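Side-chain contacts in aldehyde dehydrogenase (Anabaena variabilis, PDB 4H7N), which probably oxidises aldehydes to carboxylic acids with NAD+ as the electron acceptor, as other aldehyde dehydrogenases do: residues I254-G257 and A258-T262; E281-H284 and Q285-K289; N353-H356 and S357-V360. All coordinates share one frame; numbering follows the deposited sequence.

How the contacts relate
Contacts 1, 2 and 3 follow one another along the chain and all lie around the seven-stranded mixed sheet, probably that of the catalytic domain in this family. Contact 1 ends helix 247-259, between strands 237-241 and 269-275; contact 2 lies within the next helix, 279-292. The two helices pack together, with Ile254 on Phe282 and Leu255 on Leu286 and Lys289, although the contact centres are about 14 Å apart. Contact 3 lies in the first part of the loop between strands 349-352 and 369-375, its centre about 19 Å from that of contact 1 and 20 Å from that of contact 2, touching neither. Together they sample two adjacent helices and a later loop, all linked to strands of one sheet.

Contact 1 (I254-G257 and A258-T262); sequences ILWG and AVVNT
Ile254 and Ala258 are joined by a backbone hydrogen bond in the last turns of helix 247-259, the helix of a beta-alpha-beta unit whose strands are 237-241 and 269-275. Ala258 N donates to Ile254 O at 2.8 Å. The next carbonyl, Leu255 O, takes Val259 N at 3.0 Å. One branch of the Leu255 side chain, CD1, lies obliquely against Val259, 3.9 Å from its CG2. Trp256 carries the main side-chain contact. Trp256 CG stands opposite the backbone N (chi1 -179°), which brings the indole beside Val260, the two side chains crossing obliquely. Val260 lies over one face: Val260 CB sits 3.9 Å from the centroid of the five-membered ring of Trp256, a CH-pi contact 20° off the normal, while Val260 CG2 reaches Trp256 NE1 at 3.5 Å. Trp256 O meanwhile accepts from Val260 N, although Val260 has already left helical geometry. The indole also meets the rings of Trp470, Trp471 and Phe472 of the second subunit. Replacing Trp256 with an alanine would probably leave the Val260 branches without their aromatic face and remove one aromatic neighbour from those rings of the other subunit. A water donates to Gly257 O at 3.0 Å and to Val260 O at 2.8 Å, linking the two carbonyls where the helix ends.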
loop_
_atom_site.group_PDB
_atom_site.type_symbol
_atom_site.label_atom_id
_atom_site.label_comp_id
_atom_site.label_asym_id
_atom_site.label_seq_id
_atom_site.Cartn_x
_atom_site.Cartn_y
_atom_site.Cartn_z
ATOM N N ILE A 254 6.399 3.692 -32.350
ATOM C CA ILE A 254 7.589 3.207 -31.626
ATOM C C ILE A 254 8.689 4.278 -31.660
ATOM O O ILE A 254 9.361 4.522 -30.655
ATOM C CB ILE A 254 8.054 1.862 -32.178
ATOM C CG1 ILE A 254 7.062 0.785 -31.703
ATOM C CG2 ILE A 254 9.494 1.554 -31.783
ATOM C CD1 ILE A 254 7.103 -0.503 -32.462
ATOM N N LEU A 255 8.806 4.987 -32.777
ATOM C CA LEU A 255 9.770 6.087 -32.818
ATOM C C LEU A 255 9.437 7.141 -31.770
ATOM O O LEU A 255 10.309 7.595 -31.003
ATOM C CB LEU A 255 9.827 6.680 -34.229
ATOM C CG LEU A 255 10.685 7.932 -34.325
ATOM C CD1 LEU A 255 12.136 7.586 -34.027
ATOM C CD2 LEU A 255 10.478 8.607 -35.662
ATOM N N TRP A 256 8.178 7.550 -31.714
ATOM C CA TRP A 256 7.740 8.564 -30.750
ATOM C C TRP A 256 7.946 8.058 -29.319
ATOM O O TRP A 256 8.528 8.718 -28.466
ATOM C CB TRP A 256 6.291 8.988 -31.000
ATOM C CG TRP A 256 5.874 10.038 -30.035
ATOM C CD1 TRP A 256 6.159 11.385 -30.101
ATOM C CD2 TRP A 256 5.184 9.832 -28.811
ATOM N NE1 TRP A 256 5.651 12.028 -28.994
ATOM C CE2 TRP A 256 5.051 11.101 -28.185
ATOM C CE3 TRP A 256 4.620 8.710 -28.202
ATOM C CZ2 TRP A 256 4.412 11.263 -26.959
ATOM C CZ3 TRP A 256 4.003 8.865 -26.970
ATOM C CH2 TRP A 256 3.904 10.135 -26.354
ATOM N N GLY A 257 7.504 6.845 -29.077
ATOM C CA GLY A 257 7.638 6.264 -27.780
ATOM C C GLY A 257 9.075 6.108 -27.350
ATOM O O GLY A 257 9.354 6.272 -26.173
ATOM N N ALA A 258 9.982 5.835 -28.295
ATOM C CA ALA A 258 11.415 5.653 -27.932
ATOM C C ALA A 258 12.223 6.941 -27.803
ATOM O O ALA A 258 13.203 6.938 -27.096
ATOM C CB ALA A 258 12.099 4.746 -28.907
ATOM N N VAL A 259 11.844 8.027 -28.488
ATOM C CA VAL A 259 12.701 9.185 -28.505
ATOM C C VAL A 259 12.085 10.499 -28.044
ATOM O O VAL A 259 12.802 11.488 -27.927
ATOM C CB VAL A 259 13.420 9.360 -29.864
ATOM C CG1 VAL A 259 14.028 8.043 -30.307
ATOM C CG2 VAL A 259 12.481 9.931 -30.904
ATOM N N VAL A 260 10.787 10.526 -27.737
ATOM C CA VAL A 260 10.183 11.713 -27.175
ATOM C C VAL A 260 10.926 12.005 -25.872
ATOM O O VAL A 260 11.340 11.104 -25.161
ATOM C CB VAL A 260 8.644 11.580 -26.980
ATOM C CG1 VAL A 260 8.323 10.528 -25.937
ATOM C CG2 VAL A 260 8.051 12.919 -26.603
ATOM N N ASN A 261 11.188 13.279 -25.651
ATOM C CA ASN A 261 12.007 13.770 -24.550
ATOM C C ASN A 261 13.415 13.185 -24.627
ATOM O O ASN A 261 14.062 12.959 -23.609
ATOM C CB ASN A 261 11.367 13.444 -23.182
ATOM C CG ASN A 261 11.779 14.449 -22.092
ATOM O OD1 ASN A 261 11.875 15.636 -22.350
ATOM N ND2 ASN A 261 12.071 13.961 -20.908
ATOM N N THR A 262 13.877 12.898 -25.835
ATOM C CA THR A 262 15.216 12.276 -26.055
ATOM C C THR A 262 15.323 10.920 -25.315
ATOM O O THR A 262 16.414 10.473 -24.927
ATOM C CB THR A 262 16.352 13.217 -25.646
ATOM O OG1 THR A 262 16.109 14.530 -26.180
ATOM C CG2 THR A 262 17.686 12.762 -26.210
HETATM O O HOH W 1 10.696 8.462 -24.590
#

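Contact 2 (E281-H284 and Q285-K289); sequences EFYH and QLIAK
Gln285 and Glu281 meet one turn apart in helix 279-292: Gln285 N donates to Glu281 O at 3.1 Å, and Gln285 CB rests against that same oxygen. With CG anti to the backbone nitrogen (chi1 -171°) and the rest of the chain extended, Gln285 carries its amide well away from the helix axis. There Gln285 OE1 accepts from Lys289 NZ at 3.1 Å, the ammonium standing above the carbonyl plane, 46° out of it. Lys289 NZ also forms a salt bridge with Glu248 and hydrogen bonds with Thr251 and Ser252, so this amide belongs to a polar link between two helices.

His284 follows the same i to i+4 pattern, its carbonyl oxygen receiving Ala288 N at 3.2 Å. The His284 imidazole leans back toward the start of the helix, and Tyr283 CE1 lies over one face, toward the rim.

Ile287 is gripped by Tyr283. Ile287 N donates to Tyr283 O at 2.8 Å, and the CG1 branch, set beside the backbone nitrogen, passes close to that oxygen. Ile287 CD1 then reaches the edge of the phenol ring, near its plane, 3.8 Å from Tyr283 CD1; the two side chains run alongside each other. Next to this pair, Leu286 CD2 lies 4.0 Å from Phe282 CE1.

Around the helix, Leu286 and Ile287 share Val350 of strand 349-352, Phe282 packs on strand 269-275, and Gln285 and Phe282 touch Thr251 of helix 247-259.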
loop_
_atom_site.group_PDB
_atom_site.type_symbol
_atom_site.label_atom_id
_atom_site.label_comp_id
_atom_site.label_asym_id
_atom_site.label_seq_id
_atom_site.Cartn_x
_atom_site.Cartn_y
_atom_site.Cartn_z
ATOM N N GLU A 281 12.049 -4.904 -43.245
ATOM C CA GLU A 281 11.148 -3.848 -43.712
ATOM C C GLU A 281 10.848 -2.801 -42.613
ATOM O O GLU A 281 10.826 -1.575 -42.832
ATOM C CB GLU A 281 9.890 -4.579 -44.141
ATOM C CG GLU A 281 8.703 -3.801 -44.627
ATOM C CD GLU A 281 7.600 -4.772 -45.058
ATOM O OE1 GLU A 281 7.833 -6.028 -45.112
ATOM O OE2 GLU A 281 6.511 -4.265 -45.344
ATOM N N PHE A 282 10.625 -3.311 -41.416
ATOM C CA PHE A 282 10.380 -2.479 -40.260
ATOM C C PHE A 282 11.581 -1.609 -39.910
ATOM O O PHE A 282 11.431 -0.408 -39.715
ATOM C CB PHE A 282 10.038 -3.367 -39.059
ATOM C CG PHE A 282 9.846 -2.612 -37.788
ATOM C CD1 PHE A 282 10.903 -2.371 -36.955
ATOM C CD2 PHE A 282 8.581 -2.195 -37.391
ATOM C CE1 PHE A 282 10.728 -1.678 -35.767
ATOM C CE2 PHE A 282 8.400 -1.490 -36.202
ATOM C CZ PHE A 282 9.478 -1.238 -35.394
ATOM N N TYR A 283 12.773 -2.175 -39.806
ATOM C CA TYR A 283 13.850 -1.345 -39.328
ATOM C C TYR A 283 14.252 -0.292 -40.371
ATOM O O TYR A 283 14.637 0.815 -40.000
ATOM C CB TYR A 283 15.029 -2.142 -38.759
ATOM C CG TYR A 283 16.028 -2.752 -39.678
ATOM C CD1 TYR A 283 16.939 -1.971 -40.350
ATOM C CD2 TYR A 283 16.140 -4.136 -39.783
ATOM C CE1 TYR A 283 17.899 -2.529 -41.161
ATOM C CE2 TYR A 283 17.101 -4.726 -40.589
ATOM C CZ TYR A 283 17.985 -3.920 -41.284
ATOM O OH TYR A 283 18.943 -4.464 -42.121
ATOM N N HIS A 284 14.114 -0.620 -41.649
ATOM C CA HIS A 284 14.338 0.373 -42.687
ATOM C C HIS A 284 13.343 1.499 -42.649
ATOM O O HIS A 284 13.713 2.672 -42.824
ATOM C CB HIS A 284 14.338 -0.265 -44.058
ATOM C CG HIS A 284 15.613 -0.972 -44.357
ATOM N ND1 HIS A 284 16.838 -0.343 -44.291
ATOM C CD2 HIS A 284 15.861 -2.249 -44.712
ATOM C CE1 HIS A 284 17.792 -1.204 -44.604
ATOM N NE2 HIS A 284 17.224 -2.368 -44.862
ATOM N N GLN A 285 12.088 1.178 -42.371
ATOM C CA GLN A 285 11.123 2.259 -42.241
ATOM C C GLN A 285 11.435 3.100 -40.973
ATOM O O GLN A 285 11.387 4.345 -40.986
ATOM C CB GLN A 285 9.689 1.745 -42.336
ATOM C CG GLN A 285 8.734 2.910 -42.425
ATOM C CD GLN A 285 7.261 2.548 -42.431
ATOM O OE1 GLN A 285 6.435 3.452 -42.421
ATOM N NE2 GLN A 285 6.925 1.259 -42.431
ATOM N N LEU A 286 11.793 2.423 -39.884
ATOM C CA LEU A 286 12.157 3.115 -38.646
ATOM C C LEU A 286 13.322 4.075 -38.842
ATOM O O LEU A 286 13.304 5.248 -38.347
ATOM C CB LEU A 286 12.470 2.091 -37.524
ATOM C CG LEU A 286 12.492 2.650 -36.106
ATOM C CD1 LEU A 286 11.119 3.198 -35.669
ATOM C CD2 LEU A 286 12.949 1.586 -35.111
ATOM N N ILE A 287 14.345 3.584 -39.528
ATOM C CA ILE A 287 15.499 4.452 -39.802
ATOM C C ILE A 287 15.080 5.721 -40.537
ATOM O O ILE A 287 15.499 6.830 -40.163
ATOM C CB ILE A 287 16.600 3.733 -40.561
ATOM C CG1 ILE A 287 17.259 2.699 -39.651
ATOM C CG2 ILE A 287 17.683 4.726 -41.004
ATOM C CD1 ILE A 287 18.013 1.643 -40.445
ATOM N N ALA A 288 14.280 5.570 -41.588
ATOM C CA ALA A 288 13.935 6.735 -42.436
ATOM C C ALA A 288 13.219 7.797 -41.590
ATOM O O ALA A 288 13.519 9.008 -41.679
ATOM C CB ALA A 288 13.065 6.311 -43.604
ATOM N N LYS A 289 12.292 7.344 -40.730
ATOM C CA LYS A 289 11.574 8.266 -39.862
ATOM C C LYS A 289 12.470 8.879 -38.787
ATOM O O LYS A 289 12.351 10.060 -38.465
ATOM C CB LYS A 289 10.308 7.581 -39.238
ATOM C CG LYS A 289 9.294 7.170 -40.293
ATOM C CD LYS A 289 8.158 6.336 -39.717
ATOM C CE LYS A 289 7.019 6.246 -40.732
ATOM N NZ LYS A 289 5.837 5.538 -40.155
#

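Contact 3 (N353-H356 and S357-V360); sequences NVNH and SMKV
Asn355 and Ser357 are brought together by two similar first torsions: Asn355 CG (chi1 65°) and Ser357 OG (chi1 73°) each stand between the backbone N and the carbonyl carbon of their own residue. This folds the amide of Asn355 forward over the turn and tips the hydroxyl of Ser357 back to meet it. The result is an Asx turn on a type I beta turn that runs from Asn355 to Met358. Asn355 OD1 accepts twice, from Ser357 OG at 2.6 Å and from Ser357 N at 2.8 Å. Both donors lie in the carbonyl plane, with the hydroxyl on a lone pair, so the pair of bonds fixes the rotation of the amide. The backbone closes the turn: Met358 N donates to Asn355 O at 3.2 Å, the N-H pointing nearly straight at it (162°) but arriving from above the carbonyl plane.

Met358, modelled as selenomethionine, sends an extended chain back along the preceding residues. Met358 crosses Val354 at about a right angle, with Met358 SE 3.7 Å from Val354 CB and Met358 CE 3.5 Å from Asn353 O. Val354 packs in turn on Pro371 and Met373 of strand 369-375, while Met358 touches Ala324 of helix 311-326; the loop is thereby wedged between sheet and helix. His356, at the second position of the turn, directs its ring elsewhere, bonding through NE2 to Tyr273 and through ND1 to Asp387.

Chemically, the turn is uneven in its polar balance. One side-chain oxygen, Asn355 OD1, serves an amide and a hydroxyl together, whereas the buried N-H of Asn355 is left with no hydrogen-bond acceptor in the model and points at the weakly polar selenium, with Asn355 N 3.6 Å from Met358 SE.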
loop_
_atom_site.group_PDB
_atom_site.type_symbol
_atom_site.label_atom_id
_atom_site.label_comp_id
_atom_site.label_asym_id
_atom_site.label_seq_id
_atom_site.Cartn_x
_atom_site.Cartn_y
_atom_site.Cartn_z
ATOM N N ASN A 353 21.414 -6.437 -34.855
ATOM C CA ASN A 353 22.328 -7.456 -34.353
ATOM C C ASN A 353 22.532 -7.298 -32.850
ATOM O O ASN A 353 23.646 -7.233 -32.377
ATOM C CB ASN A 353 23.650 -7.348 -35.072
ATOM C CG ASN A 353 24.374 -8.674 -35.142
ATOM O OD1 ASN A 353 23.804 -9.676 -35.563
ATOM N ND2 ASN A 353 25.642 -8.687 -34.729
ATOM N N VAL A 354 21.427 -7.163 -32.117
ATOM C CA VAL A 354 21.462 -6.899 -30.659
ATOM C C VAL A 354 20.900 -8.106 -29.929
ATOM O O VAL A 354 20.251 -8.974 -30.545
ATOM C CB VAL A 354 20.679 -5.643 -30.269
ATOM C CG1 VAL A 354 21.317 -4.404 -30.863
ATOM C CG2 VAL A 354 19.218 -5.724 -30.730
ATOM N N ASN A 355 21.215 -8.203 -28.649
ATOM C CA ASN A 355 20.736 -9.316 -27.839
ATOM C C ASN A 355 20.805 -8.977 -26.355
ATOM O O ASN A 355 21.269 -7.895 -25.962
ATOM C CB ASN A 355 21.473 -10.610 -28.174
ATOM C CG ASN A 355 22.941 -10.557 -27.819
ATOM O OD1 ASN A 355 23.317 -10.304 -26.692
ATOM N ND2 ASN A 355 23.782 -10.795 -28.799
ATOM N N HIS A 356 20.322 -9.892 -25.532
ATOM C CA HIS A 356 20.175 -9.614 -24.121
ATOM C C HIS A 356 21.498 -9.810 -23.354
ATOM O O HIS A 356 21.508 -9.672 -22.129
ATOM C CB HIS A 356 19.036 -10.467 -23.538
ATOM C CG HIS A 356 17.661 -9.964 -23.866
ATOM N ND1 HIS A 356 16.578 -10.195 -23.048
ATOM C CD2 HIS A 356 17.191 -9.225 -24.901
ATOM C CE1 HIS A 356 15.496 -9.629 -23.564
ATOM N NE2 HIS A 356 15.840 -9.017 -24.683
ATOM N N SER A 357 22.625 -10.060 -24.041
ATOM C CA SER A 357 23.926 -9.949 -23.345
ATOM C C SER A 357 24.340 -8.479 -23.186
ATOM O O SER A 357 25.257 -8.177 -22.438
ATOM C CB SER A 357 25.042 -10.688 -24.087
ATOM O OG SER A 357 25.421 -9.980 -25.258
HETATM N N MSE A 358 23.666 -7.561 -23.877
HETATM C CA MSE A 358 24.081 -6.152 -23.885
HETATM C C MSE A 358 23.304 -5.307 -22.877
HETATM O O MSE A 358 22.080 -5.496 -22.655
HETATM C CB MSE A 358 23.864 -5.539 -25.298
HETATM C CG MSE A 358 24.519 -6.289 -26.424
HETATM SE SE MSE A 358 23.776 -5.671 -28.156
HETATM C CE MSE A 358 25.013 -6.723 -29.244
ATOM N N LYS A 359 23.978 -4.310 -22.304
ATOM C CA LYS A 359 23.349 -3.402 -21.360
ATOM C C LYS A 359 22.176 -2.682 -21.930
ATOM O O LYS A 359 21.186 -2.437 -21.240
ATOM C CB LYS A 359 24.333 -2.332 -20.939
ATOM C CG LYS A 359 25.464 -2.846 -20.069
ATOM C CD LYS A 359 26.446 -1.701 -19.888
ATOM C CE LYS A 359 27.789 -2.157 -19.374
ATOM N NZ LYS A 359 27.801 -2.000 -17.904
ATOM N N VAL A 360 22.293 -2.297 -23.194
ATOM C CA VAL A 360 21.231 -1.524 -23.831
ATOM C C VAL A 360 19.892 -2.291 -23.902
ATOM O O VAL A 360 18.844 -1.700 -24.105
ATOM C CB VAL A 360 21.704 -1.034 -25.228
ATOM C CG1 VAL A 360 21.583 -2.139 -26.264
ATOM C CG2 VAL A 360 20.939 0.204 -25.649
#